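Local structure of lipase aflb (Neosartorya fumigata, 6IDY) at residues A[61-66]-A[397-402]; A[68-73]-A[356-361]; A[311-316]-A[371-376]; A[344-349]-A[362-367]. The protein probably hydrolyses ester bonds of lipids, being a fungal lipase with an alpha/beta-hydrolase core and a bound calcium ion. All coordinates share one frame; numbering follows the deposited sequence.

The four contacts run from the surface inward. Contacts 1 and 2 share helix 63-73, which touches the loop 397-402 with its first turn and the loop 356-361 with Ile70 and Gln71 further along; both are partly buried and rest on a few methyl contacts beside polar, more exposed groups. Contacts 3 and 4 are buried, with centres about 7 Å apart: contact 3 joins strand 310-314 to helix 368-379, contact 4 the short helix after strand 341-345 to the turn before helix 368-379. Contact 3 is aliphatic packing, whereas contact 4 also sets a leucine against an amide. Tyr359 OH to Val398 O connects contacts 1 and 2, Tyr359 O to Ser315 OG contacts 2 and 3.

Contact 1 (A[61-66]-A[397-402]); sequences KSVQEA and RVLPPQ
Val63 carries the whole contact from its side, with both methyls applied to two consecutive residues of the loop 397-402. Its CG1 lies 3.7 Å from Val398 CG2 and 3.8 Å from Leu399 CD1, while its CG2 reaches the same leucine methyl, Leu399 CD1, also at 3.8 Å. Toward Leu399 the meeting is tip to tip; Val398 instead passes alongside, the two valines running in opposite directions. With CG1 anti to the backbone N (chi1 173°), Val63 spreads its methyls so that both can reach Leu399 CD1. These are apolar methyl contacts.

Behind this patch, the start of the helix is fixed by polar groups. Ser62 is the N-cap, and its OG takes a weak capping bond of 3.3 Å from Glu65 N. Glu65 folds back: its OE1 receives Lys61 N at 2.9 Å with a nearly straight N-H (168°), on the anti side of the carboxylate and tilted from its plane. One sound bond and one weak one tie the residues leading into the helix to its first turn, on which Val63 stands.

On the loop side, Val398 O binds Tyr359 OH, Leu399 packs on Tyr366, and Pro400 rests on Trp371 of helix 368-379. Val63 and Ala66 both touch Leu408 of helix 405-412, so helix 63-73 meets that helix and the loop preceding it.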
loop_
_atom_site.group_PDB
_atom_site.type_symbol
_atom_site.label_atom_id
_atom_site.label_comp_id
_atom_site.label_asym_id
_atom_site.label_seq_id
_atom_site.Cartn_x
_atom_site.Cartn_y
_atom_site.Cartn_z
ATOM N N LYS A 61 -10.426 22.057 10.740
ATOM C CA LYS A 61 -11.785 22.102 11.286
ATOM C C LYS A 61 -12.742 21.336 10.376
ATOM O O LYS A 61 -13.817 20.915 10.813
ATOM C CB LYS A 61 -12.261 23.556 11.429
ATOM C CG LYS A 61 -11.602 24.306 12.572
ATOM C CD LYS A 61 -12.040 25.763 12.615
ATOM C CE LYS A 61 -11.325 26.550 13.688
ATOM N NZ LYS A 61 -9.879 26.719 13.379
ATOM N N SER A 62 -12.350 21.175 9.106
ATOM C CA SER A 62 -13.133 20.506 8.082
ATOM C C SER A 62 -12.220 19.775 7.087
ATOM O O SER A 62 -10.995 19.914 7.142
ATOM C CB SER A 62 -13.977 21.534 7.338
ATOM O OG SER A 62 -13.123 22.366 6.576
ATOM N N VAL A 63 -12.840 19.028 6.160
ATOM C CA VAL A 63 -12.183 18.268 5.102
ATOM C C VAL A 63 -11.494 19.235 4.121
ATOM O O VAL A 63 -10.365 18.974 3.708
ATOM C CB VAL A 63 -13.197 17.315 4.409
ATOM C CG1 VAL A 63 -12.581 16.625 3.194
ATOM C CG2 VAL A 63 -13.734 16.282 5.398
ATOM N N GLN A 64 -12.159 20.361 3.784
ATOM C CA GLN A 64 -11.613 21.394 2.899
ATOM C C GLN A 64 -10.348 22.023 3.492
ATOM O O GLN A 64 -9.396 22.258 2.751
ATOM C CB GLN A 64 -12.671 22.461 2.555
ATOM C CG GLN A 64 -12.236 23.512 1.519
ATOM C CD GLN A 64 -11.811 22.926 0.192
ATOM O OE1 GLN A 64 -10.617 22.820 -0.116
ATOM N NE2 GLN A 64 -12.777 22.530 -0.625
ATOM N N GLU A 65 -10.318 22.249 4.822
ATOM C CA GLU A 65 -9.142 22.791 5.508
ATOM C C GLU A 65 -7.953 21.834 5.408
ATOM O O GLU A 65 -6.826 22.288 5.229
ATOM C CB GLU A 65 -9.442 23.116 6.973
ATOM C CG GLU A 65 -10.204 24.417 7.148
ATOM C CD GLU A 65 -9.964 25.143 8.456
ATOM O OE1 GLU A 65 -9.599 24.483 9.456
ATOM O OE2 GLU A 65 -10.150 26.380 8.482
ATOM N N ALA A 66 -8.212 20.515 5.497
ATOM C CA ALA A 66 -7.192 19.476 5.379
ATOM C C ALA A 66 -6.578 19.502 3.981
ATOM O O ALA A 66 -5.351 19.458 3.865
ATOM C CB ALA A 66 -7.794 18.111 5.661
ATOM N N ARG A 397 -17.312 14.529 -5.285
ATOM C CA ARG A 397 -16.902 14.247 -3.911
ATOM C C ARG A 397 -15.393 14.466 -3.724
ATOM O O ARG A 397 -14.634 14.455 -4.695
ATOM C CB ARG A 397 -17.237 12.789 -3.546
ATOM C CG ARG A 397 -18.716 12.421 -3.448
ATOM C CD ARG A 397 -18.829 10.908 -3.381
ATOM N NE ARG A 397 -20.200 10.434 -3.185
ATOM C CZ ARG A 397 -20.630 9.226 -3.541
ATOM N NH1 ARG A 397 -19.811 8.370 -4.140
ATOM N NH2 ARG A 397 -21.887 8.869 -3.312
ATOM N N VAL A 398 -14.966 14.635 -2.466
ATOM C CA VAL A 398 -13.559 14.769 -2.068
ATOM C C VAL A 398 -13.130 13.531 -1.271
ATOM O O VAL A 398 -11.947 13.198 -1.206
ATOM C CB VAL A 398 -13.227 16.094 -1.332
ATOM C CG1 VAL A 398 -13.286 17.285 -2.284
ATOM C CG2 VAL A 398 -14.130 16.315 -0.123
ATOM N N LEU A 399 -14.110 12.854 -0.666
ATOM C CA LEU A 399 -13.930 11.643 0.123
ATOM C C LEU A 399 -15.089 10.698 -0.175
ATOM O O LEU A 399 -16.189 11.190 -0.429
ATOM C CB LEU A 399 -13.974 11.977 1.633
ATOM C CG LEU A 399 -12.786 12.692 2.268
ATOM C CD1 LEU A 399 -13.048 12.931 3.740
ATOM C CD2 LEU A 399 -11.492 11.894 2.105
ATOM N N PRO A 400 -14.926 9.354 -0.070
ATOM C CA PRO A 400 -16.101 8.478 -0.213
ATOM C C PRO A 400 -17.058 8.735 0.966
ATOM O O PRO A 400 -16.592 9.204 2.014
ATOM C CB PRO A 400 -15.502 7.070 -0.132
ATOM C CG PRO A 400 -14.251 7.234 0.656
ATOM C CD PRO A 400 -13.715 8.576 0.270
ATOM N N PRO A 401 -18.380 8.464 0.854
ATOM C CA PRO A 401 -19.273 8.708 2.012
ATOM C C PRO A 401 -18.877 7.934 3.276
ATOM O O PRO A 401 -19.197 8.353 4.383
ATOM C CB PRO A 401 -20.654 8.261 1.511
ATOM C CG PRO A 401 -20.545 8.193 0.029
ATOM C CD PRO A 401 -19.117 7.919 -0.304
ATOM N N GLN A 402 -18.151 6.821 3.105
ATOM C CA GLN A 402 -17.702 5.932 4.185
ATOM C C GLN A 402 -16.563 6.503 5.039
ATOM O O GLN A 402 -16.338 6.019 6.151
ATOM C CB GLN A 402 -17.320 4.546 3.622
ATOM C CG GLN A 402 -18.488 3.789 2.972
ATOM C CD GLN A 402 -18.754 4.208 1.542
ATOM O OE1 GLN A 402 -17.861 4.651 0.813
ATOM N NE2 GLN A 402 -19.997 4.081 1.106
#

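Contact 2 (A[68-73]-A[356-361])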
loop_
_atom_site.group_PDB
_atom_site.type_symbol
_atom_site.label_atom_id
_atom_site.label_comp_id
_atom_site.label_asym_id
_atom_site.label_seq_id
_atom_site.Cartn_x
_atom_site.Cartn_y
_atom_site.Cartn_z
ATOM N N ASP A 68 -6.651 22.109 1.902
ATOM C CA ASP A 68 -5.982 23.409 1.780
ATOM C C ASP A 68 -4.542 23.295 2.302
ATOM O O ASP A 68 -3.627 23.833 1.682
ATOM C CB ASP A 68 -6.755 24.516 2.529
ATOM C CG ASP A 68 -8.062 24.964 1.888
ATOM O OD1 ASP A 68 -8.320 24.587 0.728
ATOM O OD2 ASP A 68 -8.822 25.691 2.547
ATOM N N LYS A 69 -4.343 22.550 3.406
ATOM C CA LYS A 69 -3.020 22.294 3.980
ATOM C C LYS A 69 -2.179 21.448 3.020
ATOM O O LYS A 69 -1.004 21.750 2.834
ATOM C CB LYS A 69 -3.130 21.585 5.332
ATOM C CG LYS A 69 -3.667 22.468 6.439
ATOM C CD LYS A 69 -3.825 21.683 7.722
ATOM C CE LYS A 69 -4.440 22.514 8.815
ATOM N NZ LYS A 69 -3.507 23.572 9.277
ATOM N N ILE A 70 -2.776 20.396 2.412
ATOM C CA ILE A 70 -2.086 19.529 1.439
ATOM C C ILE A 70 -1.660 20.362 0.209
ATOM O O ILE A 70 -0.502 20.287 -0.203
ATOM C CB ILE A 70 -2.916 18.263 1.068
ATOM C CG1 ILE A 70 -3.133 17.359 2.315
ATOM C CG2 ILE A 70 -2.247 17.470 -0.086
ATOM C CD1 ILE A 70 -4.180 16.230 2.156
ATOM N N GLN A 71 -2.579 21.203 -0.318
ATOM C CA GLN A 71 -2.328 22.087 -1.465
ATOM C C GLN A 71 -1.242 23.140 -1.176
ATOM O O GLN A 71 -0.524 23.547 -2.090
ATOM C CB GLN A 71 -3.633 22.715 -1.976
ATOM C CG GLN A 71 -4.520 21.652 -2.636
ATOM C CD GLN A 71 -5.646 22.206 -3.459
ATOM O OE1 GLN A 71 -5.525 22.370 -4.677
ATOM N NE2 GLN A 71 -6.775 22.477 -2.816
ATOM N N SER A 72 -1.082 23.518 0.110
ATOM C CA SER A 72 -0.044 24.435 0.577
ATOM C C SER A 72 1.335 23.753 0.453
ATOM O O SER A 72 2.318 24.416 0.119
ATOM C CB SER A 72 -0.306 24.836 2.027
ATOM O OG SER A 72 0.746 25.640 2.536
ATOM N N ILE A 73 1.394 22.427 0.712
ATOM C CA ILE A 73 2.619 21.623 0.598
ATOM C C ILE A 73 3.006 21.522 -0.891
ATOM O O ILE A 73 4.191 21.569 -1.222
ATOM C CB ILE A 73 2.452 20.214 1.261
ATOM C CG1 ILE A 73 2.136 20.330 2.773
ATOM C CG2 ILE A 73 3.680 19.313 1.016
ATOM C CD1 ILE A 73 1.634 19.019 3.448
ATOM N N GLY A 356 -10.577 14.612 -8.858
ATOM C CA GLY A 356 -9.395 14.658 -9.710
ATOM C C GLY A 356 -8.366 15.663 -9.219
ATOM O O GLY A 356 -7.467 16.048 -9.967
ATOM N N GLY A 357 -8.501 16.081 -7.958
ATOM C CA GLY A 357 -7.623 17.055 -7.321
ATOM C C GLY A 357 -6.306 16.492 -6.822
ATOM O O GLY A 357 -5.820 15.475 -7.331
ATOM N N VAL A 358 -5.722 17.164 -5.814
ATOM C CA VAL A 358 -4.421 16.804 -5.244
ATOM C C VAL A 358 -4.545 15.591 -4.312
ATOM O O VAL A 358 -4.812 15.734 -3.114
ATOM C CB VAL A 358 -3.695 18.025 -4.591
ATOM C CG1 VAL A 358 -2.318 17.637 -4.053
ATOM C CG2 VAL A 358 -3.563 19.180 -5.583
ATOM N N TYR A 359 -4.368 14.393 -4.887
ATOM C CA TYR A 359 -4.383 13.138 -4.152
ATOM C C TYR A 359 -3.012 12.538 -4.219
ATOM O O TYR A 359 -2.527 12.180 -5.290
ATOM C CB TYR A 359 -5.472 12.167 -4.645
ATOM C CG TYR A 359 -6.854 12.661 -4.296
ATOM C CD1 TYR A 359 -7.529 13.547 -5.132
ATOM C CD2 TYR A 359 -7.463 12.302 -3.094
ATOM C CE1 TYR A 359 -8.783 14.047 -4.794
ATOM C CE2 TYR A 359 -8.726 12.787 -2.750
ATOM C CZ TYR A 359 -9.385 13.649 -3.613
ATOM O OH TYR A 359 -10.617 14.149 -3.301
ATOM N N THR A 360 -2.370 12.463 -3.062
ATOM C CA THR A 360 -1.013 11.945 -2.900
ATOM C C THR A 360 -0.983 10.418 -3.127
ATOM O O THR A 360 -2.022 9.802 -3.383
ATOM C CB THR A 360 -0.535 12.295 -1.492
ATOM O OG1 THR A 360 -1.487 11.773 -0.568
ATOM C CG2 THR A 360 -0.372 13.800 -1.267
ATOM N N HIS A 361 0.210 9.818 -3.022
ATOM C CA HIS A 361 0.431 8.378 -3.144
ATOM C C HIS A 361 -0.487 7.664 -2.141
ATOM O O HIS A 361 -1.219 6.752 -2.522
ATOM C CB HIS A 361 1.906 8.089 -2.842
ATOM C CG HIS A 361 2.311 6.657 -2.984
ATOM N ND1 HIS A 361 2.381 6.043 -4.222
ATOM C CD2 HIS A 361 2.732 5.789 -2.040
ATOM C CE1 HIS A 361 2.809 4.815 -3.987
ATOM N NE2 HIS A 361 3.044 4.622 -2.691
#
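Val358 projects toward helix 63-73 and divides its two methyls between Ile70 and Gln71. From CB, the branch placed anti to the backbone N (chi1 -178°) is CG1, which lies 4.0 Å from Ile70 CG2 as the two side chains slide past one another in opposite directions. The other branch, CG2, goes to the glutamine, 4.0 Å from Gln71 CG and 3.9 Å from Gln71 OE1. Gln71 does not start out facing the loop; its chain stays extended past CG (chi2 -166°) and brings the amide end obliquely across the valine, where the oxygen touches a methyl without a polar bond. Ile70 CG2 has a second, looser neighbour in Thr360 CG2 at 4.3 Å. That threonine splits its roles: the methyl faces the helix, while OG1 bonds to Gly363 N and to Glu412 OE2.

Between Val358 and Thr360, Tyr359 points away from the helix. Next in the loop comes His361, bonded through NE2 to Ser233 OG and through ND1 to Asp318 OD2, a Ser-His-Asp chain consistent with the catalytic triad of a lipase; the packing at Val358 and Thr360 lies on the loop that leads to His361.

Ile70 also packs on Leu408 and Glu412 of helix 405-412, and Thr360 on Met84 of helix 81-90. Helices 63-73, 81-90 and 405-412 thus all touch the His361 loop or its helix partner, outside the central sheet.

Contact 3 (A[311-316]-A[371-376])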
loop_
_atom_site.group_PDB
_atom_site.type_symbol
_atom_site.label_atom_id
_atom_site.label_comp_id
_atom_site.label_asym_id
_atom_site.label_seq_id
_atom_site.Cartn_x
_atom_site.Cartn_y
_atom_site.Cartn_z
ATOM N N THR A 311 -7.853 -3.744 -11.423
ATOM C CA THR A 311 -8.331 -2.365 -11.393
ATOM C C THR A 311 -7.207 -1.512 -10.772
ATOM O O THR A 311 -6.992 -1.575 -9.560
ATOM C CB THR A 311 -9.639 -2.292 -10.573
ATOM O OG1 THR A 311 -10.561 -3.261 -11.072
ATOM C CG2 THR A 311 -10.270 -0.900 -10.582
ATOM N N THR A 312 -6.467 -0.754 -11.602
ATOM C CA THR A 312 -5.373 0.102 -11.108
ATOM C C THR A 312 -5.913 1.508 -10.933
ATOM O O THR A 312 -6.699 1.956 -11.764
ATOM C CB THR A 312 -4.105 0.036 -12.000
ATOM O OG1 THR A 312 -4.296 0.803 -13.191
ATOM C CG2 THR A 312 -3.674 -1.400 -12.335
ATOM N N ILE A 313 -5.562 2.175 -9.816
ATOM C CA ILE A 313 -6.054 3.521 -9.504
ATOM C C ILE A 313 -4.874 4.351 -9.041
ATOM O O ILE A 313 -4.185 3.977 -8.089
ATOM C CB ILE A 313 -7.254 3.530 -8.501
ATOM C CG1 ILE A 313 -8.309 2.428 -8.845
ATOM C CG2 ILE A 313 -7.900 4.921 -8.472
ATOM C CD1 ILE A 313 -9.157 1.939 -7.718
ATOM N N TYR A 314 -4.616 5.463 -9.736
ATOM C CA TYR A 314 -3.425 6.276 -9.476
ATOM C C TYR A 314 -3.619 7.744 -9.784
ATOM O O TYR A 314 -4.521 8.106 -10.540
ATOM C CB TYR A 314 -2.224 5.702 -10.267
ATOM C CG TYR A 314 -2.474 5.598 -11.758
ATOM C CD1 TYR A 314 -3.242 4.559 -12.289
ATOM C CD2 TYR A 314 -1.903 6.505 -12.643
ATOM C CE1 TYR A 314 -3.450 4.442 -13.663
ATOM C CE2 TYR A 314 -2.099 6.396 -14.019
ATOM C CZ TYR A 314 -2.878 5.366 -14.524
ATOM O OH TYR A 314 -3.093 5.285 -15.874
ATOM N N SER A 315 -2.713 8.581 -9.246
ATOM C CA SER A 315 -2.784 10.033 -9.342
ATOM C C SER A 315 -1.503 10.697 -9.845
ATOM O O SER A 315 -0.406 10.278 -9.475
ATOM C CB SER A 315 -3.135 10.594 -7.965
ATOM O OG SER A 315 -3.141 12.011 -7.904
ATOM N N THR A 316 -1.654 11.799 -10.603
ATOM C CA THR A 316 -0.556 12.646 -11.094
ATOM C C THR A 316 0.233 13.216 -9.895
ATOM O O THR A 316 1.457 13.347 -9.963
ATOM C CB THR A 316 -1.144 13.797 -11.949
ATOM O OG1 THR A 316 -1.639 13.252 -13.167
ATOM C CG2 THR A 316 -0.119 14.907 -12.281
ATOM N N TRP A 371 -12.662 4.402 -4.371
ATOM C CA TRP A 371 -13.682 3.644 -3.635
ATOM C C TRP A 371 -14.819 3.173 -4.528
ATOM O O TRP A 371 -15.186 2.002 -4.459
ATOM C CB TRP A 371 -14.229 4.478 -2.476
ATOM C CG TRP A 371 -13.355 4.397 -1.268
ATOM C CD1 TRP A 371 -12.113 4.945 -1.112
ATOM C CD2 TRP A 371 -13.625 3.658 -0.072
ATOM N NE1 TRP A 371 -11.600 4.607 0.117
ATOM C CE2 TRP A 371 -12.515 3.829 0.786
ATOM C CE3 TRP A 371 -14.710 2.873 0.369
ATOM C CZ2 TRP A 371 -12.449 3.229 2.051
ATOM C CZ3 TRP A 371 -14.651 2.296 1.631
ATOM C CH2 TRP A 371 -13.526 2.463 2.450
ATOM N N ALA A 372 -15.355 4.073 -5.381
ATOM C CA ALA A 372 -16.439 3.754 -6.309
ATOM C C ALA A 372 -15.990 2.679 -7.310
ATOM O O ALA A 372 -16.769 1.785 -7.634
ATOM C CB ALA A 372 -16.899 5.008 -7.034
ATOM N N LEU A 373 -14.712 2.725 -7.739
ATOM C CA LEU A 373 -14.153 1.725 -8.647
ATOM C C LEU A 373 -13.947 0.393 -7.942
ATOM O O LEU A 373 -14.191 -0.649 -8.548
ATOM C CB LEU A 373 -12.846 2.214 -9.282
ATOM C CG LEU A 373 -12.994 3.263 -10.384
ATOM C CD1 LEU A 373 -11.713 4.013 -10.563
ATOM C CD2 LEU A 373 -13.499 2.648 -11.702
ATOM N N ALA A 374 -13.518 0.425 -6.660
ATOM C CA ALA A 374 -13.321 -0.784 -5.857
ATOM C C ALA A 374 -14.661 -1.521 -5.683
ATOM O O ALA A 374 -14.716 -2.727 -5.879
ATOM C CB ALA A 374 -12.728 -0.426 -4.500
ATOM N N VAL A 375 -15.737 -0.774 -5.365
ATOM C CA VAL A 375 -17.106 -1.269 -5.166
ATOM C C VAL A 375 -17.636 -1.846 -6.485
ATOM O O VAL A 375 -18.147 -2.968 -6.501
ATOM C CB VAL A 375 -18.030 -0.171 -4.562
ATOM C CG1 VAL A 375 -19.502 -0.586 -4.574
ATOM C CG2 VAL A 375 -17.590 0.187 -3.153
ATOM N N ASP A 376 -17.464 -1.104 -7.588
ATOM C CA ASP A 376 -17.882 -1.549 -8.917
ATOM C C ASP A 376 -17.137 -2.828 -9.356
ATOM O O ASP A 376 -17.767 -3.719 -9.926
ATOM C CB ASP A 376 -17.729 -0.418 -9.943
ATOM C CG ASP A 376 -18.115 -0.831 -11.339
ATOM O OD1 ASP A 376 -19.327 -0.786 -11.659
ATOM O OD2 ASP A 376 -17.219 -1.226 -12.100
#
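Thr311 OG1 bonds to Gly384 N, and the same threonine turns its CG2 methyl to Leu373 CB at 4.2 Å. Two residues along the strand, Ile313 points to the same helix and crosses Leu373 at a slant: Ile313 CD1 lies 4.0 Å from Leu373 CB, and Ile313 CG1 lies 4.1 Å from Leu373 CD1. Leu373 carries CG beside its backbone N (chi1 -75°), which swings CD1 to Ile313 CG1; CB itself meets both strand residues. The seam is buried and mainly aliphatic, widened by Ile313 packing on Ala370 and Thr311 on Ala377 of the same helix.

Further along the helix, Asp376 OD2 forms a salt bridge with Arg388 NH2 and accepts from Asp385 N, fastening the loop that follows. Calcium is near: the ion, about 7 Å from the Thr311 side chain, has Asp255, Ala377, His380 and Gly382 at its site.

Strand 310-314 runs parallel between strands 253-259 and 341-345. A helix packed against the late parallel strands, following the loop of the probable catalytic His361, is typical of the alpha/beta-hydrolase fold.

Contact 4 (A[344-349]-A[362-367]); sequences NHLQTI and EGVLYN
Leu346 sets both its terminal methyls above the plane of the Asn367 amide. CD1 lies 3.4 Å from Asn367 ND2, CD2 lies 3.4 Å from Asn367 OD1, and the fork straddles Asn367 CG. CD1 also reaches Val364 CG2 at 4.1 Å. The leucine has CG beside its backbone N (chi1 -56°) with an extended chi2, whereas Asn367 swings CG anti to its own N (chi1 -178°), which brings its amide under the leucine fork. The two side chains approach from opposite directions. The amide is held flat under the methyls by its polar ends: ND2 donates to Ala355 O and OD1 accepts from Ala370 N, capping helix 368-379.

This is the point in the alpha/beta-hydrolase core where strand 341-345 ends in a short helix and the chain returns, past His361, through the 3-10 turn at 363-365. Leu346 and Val364 both pack on Ile313 of the adjoining strand.

His345, the N-cap of helix 346-349, shares a hydrogen bond of 2.7 Å between its ND1 and Thr348 OG1, the hydroxyl lying in the ring plane at the edge. Its NE2 bonds to Thr316 OG1; with both ring nitrogens held, the rotation of the imidazole is fixed.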
loop_
_atom_site.group_PDB
_atom_site.type_symbol
_atom_site.label_atom_id
_atom_site.label_comp_id
_atom_site.label_asym_id
_atom_site.label_seq_id
_atom_site.Cartn_x
_atom_site.Cartn_y
_atom_site.Cartn_z
ATOM N N ASN A 344 -7.027 3.338 -14.161
ATOM C CA ASN A 344 -7.805 4.491 -13.753
ATOM C C ASN A 344 -6.983 5.642 -13.185
ATOM O O ASN A 344 -6.615 5.648 -12.009
ATOM C CB ASN A 344 -8.907 4.028 -12.784
ATOM C CG ASN A 344 -9.707 2.866 -13.347
ATOM O OD1 ASN A 344 -10.611 3.037 -14.172
ATOM N ND2 ASN A 344 -9.367 1.650 -12.940
ATOM N N HIS A 345 -6.718 6.634 -14.051
ATOM C CA HIS A 345 -5.980 7.852 -13.724
ATOM C C HIS A 345 -6.989 8.878 -13.226
ATOM O O HIS A 345 -7.879 9.283 -13.981
ATOM C CB HIS A 345 -5.230 8.359 -14.966
ATOM C CG HIS A 345 -4.381 9.568 -14.724
ATOM N ND1 HIS A 345 -4.484 10.693 -15.521
ATOM C CD2 HIS A 345 -3.435 9.787 -13.782
ATOM C CE1 HIS A 345 -3.591 11.545 -15.056
ATOM N NE2 HIS A 345 -2.935 11.039 -14.011
ATOM N N LEU A 346 -6.874 9.271 -11.940
ATOM C CA LEU A 346 -7.803 10.218 -11.299
ATOM C C LEU A 346 -8.029 11.497 -12.087
ATOM O O LEU A 346 -9.173 11.895 -12.275
ATOM C CB LEU A 346 -7.361 10.585 -9.865
ATOM C CG LEU A 346 -7.140 9.472 -8.848
ATOM C CD1 LEU A 346 -6.809 10.071 -7.496
ATOM C CD2 LEU A 346 -8.367 8.589 -8.702
ATOM N N GLN A 347 -6.937 12.128 -12.544
ATOM C CA GLN A 347 -6.931 13.409 -13.257
ATOM C C GLN A 347 -7.450 13.313 -14.701
ATOM O O GLN A 347 -7.666 14.346 -15.331
ATOM C CB GLN A 347 -5.541 14.074 -13.188
ATOM C CG GLN A 347 -5.125 14.535 -11.773
ATOM C CD GLN A 347 -4.783 13.397 -10.825
ATOM O OE1 GLN A 347 -4.324 12.324 -11.236
ATOM N NE2 GLN A 347 -4.996 13.605 -9.530
ATOM N N THR A 348 -7.692 12.094 -15.208
ATOM C CA THR A 348 -8.289 11.879 -16.529
ATOM C C THR A 348 -9.796 11.684 -16.336
ATOM O O THR A 348 -10.579 12.457 -16.880
ATOM C CB THR A 348 -7.631 10.689 -17.263
ATOM O OG1 THR A 348 -6.281 11.012 -17.570
ATOM C CG2 THR A 348 -8.355 10.325 -18.555
ATOM N N ILE A 349 -10.191 10.648 -15.567
ATOM C CA ILE A 349 -11.592 10.299 -15.297
ATOM C C ILE A 349 -12.342 11.446 -14.605
ATOM O O ILE A 349 -13.469 11.754 -15.004
ATOM C CB ILE A 349 -11.706 8.950 -14.533
ATOM C CG1 ILE A 349 -11.058 7.802 -15.342
ATOM C CG2 ILE A 349 -13.166 8.617 -14.176
ATOM C CD1 ILE A 349 -10.675 6.620 -14.531
ATOM N N GLU A 362 -0.478 8.135 -0.875
ATOM C CA GLU A 362 -1.323 7.660 0.231
ATOM C C GLU A 362 -2.763 8.154 0.076
ATOM O O GLU A 362 -3.686 7.421 0.405
ATOM C CB GLU A 362 -0.732 8.032 1.619
ATOM C CG GLU A 362 -0.560 9.525 1.931
ATOM C CD GLU A 362 0.582 10.278 1.263
ATOM O OE1 GLU A 362 1.379 9.642 0.539
ATOM O OE2 GLU A 362 0.674 11.512 1.451
ATOM N N GLY A 363 -2.932 9.361 -0.472
ATOM C CA GLY A 363 -4.224 10.010 -0.696
ATOM C C GLY A 363 -5.216 9.263 -1.559
ATOM O O GLY A 363 -6.423 9.432 -1.384
ATOM N N VAL A 364 -4.734 8.418 -2.490
ATOM C CA VAL A 364 -5.626 7.624 -3.351
ATOM C C VAL A 364 -6.468 6.642 -2.479
ATOM O O VAL A 364 -7.605 6.330 -2.841
ATOM C CB VAL A 364 -4.892 6.951 -4.556
ATOM C CG1 VAL A 364 -5.888 6.298 -5.523
ATOM C CG2 VAL A 364 -4.039 7.963 -5.313
ATOM N N LEU A 365 -5.952 6.254 -1.282
ATOM C CA LEU A 365 -6.669 5.387 -0.327
ATOM C C LEU A 365 -7.983 6.018 0.180
ATOM O O LEU A 365 -8.895 5.293 0.589
ATOM C CB LEU A 365 -5.774 5.007 0.861
ATOM C CG LEU A 365 -4.566 4.112 0.564
ATOM C CD1 LEU A 365 -3.559 4.169 1.710
ATOM C CD2 LEU A 365 -4.998 2.673 0.265
ATOM N N TYR A 366 -8.072 7.359 0.168
ATOM C CA TYR A 366 -9.285 8.050 0.598
ATOM C C TYR A 366 -9.972 8.779 -0.569
ATOM O O TYR A 366 -10.831 9.625 -0.340
ATOM C CB TYR A 366 -9.045 8.970 1.824
ATOM C CG TYR A 366 -7.960 10.022 1.679
ATOM C CD1 TYR A 366 -8.129 11.117 0.832
ATOM C CD2 TYR A 366 -6.811 9.976 2.461
ATOM C CE1 TYR A 366 -7.149 12.102 0.721
ATOM C CE2 TYR A 366 -5.829 10.962 2.366
ATOM C CZ TYR A 366 -6.007 12.029 1.501
ATOM O OH TYR A 366 -5.031 12.988 1.386
ATOM N N ASN A 367 -9.602 8.444 -1.817
ATOM C CA ASN A 367 -10.197 9.075 -2.998
ATOM C C ASN A 367 -11.601 8.492 -3.311
ATOM O O ASN A 367 -11.748 7.268 -3.340
ATOM C CB ASN A 367 -9.264 8.985 -4.209
ATOM C CG ASN A 367 -9.832 9.668 -5.418
ATOM O OD1 ASN A 367 -10.588 9.078 -6.187
ATOM N ND2 ASN A 367 -9.516 10.939 -5.591
#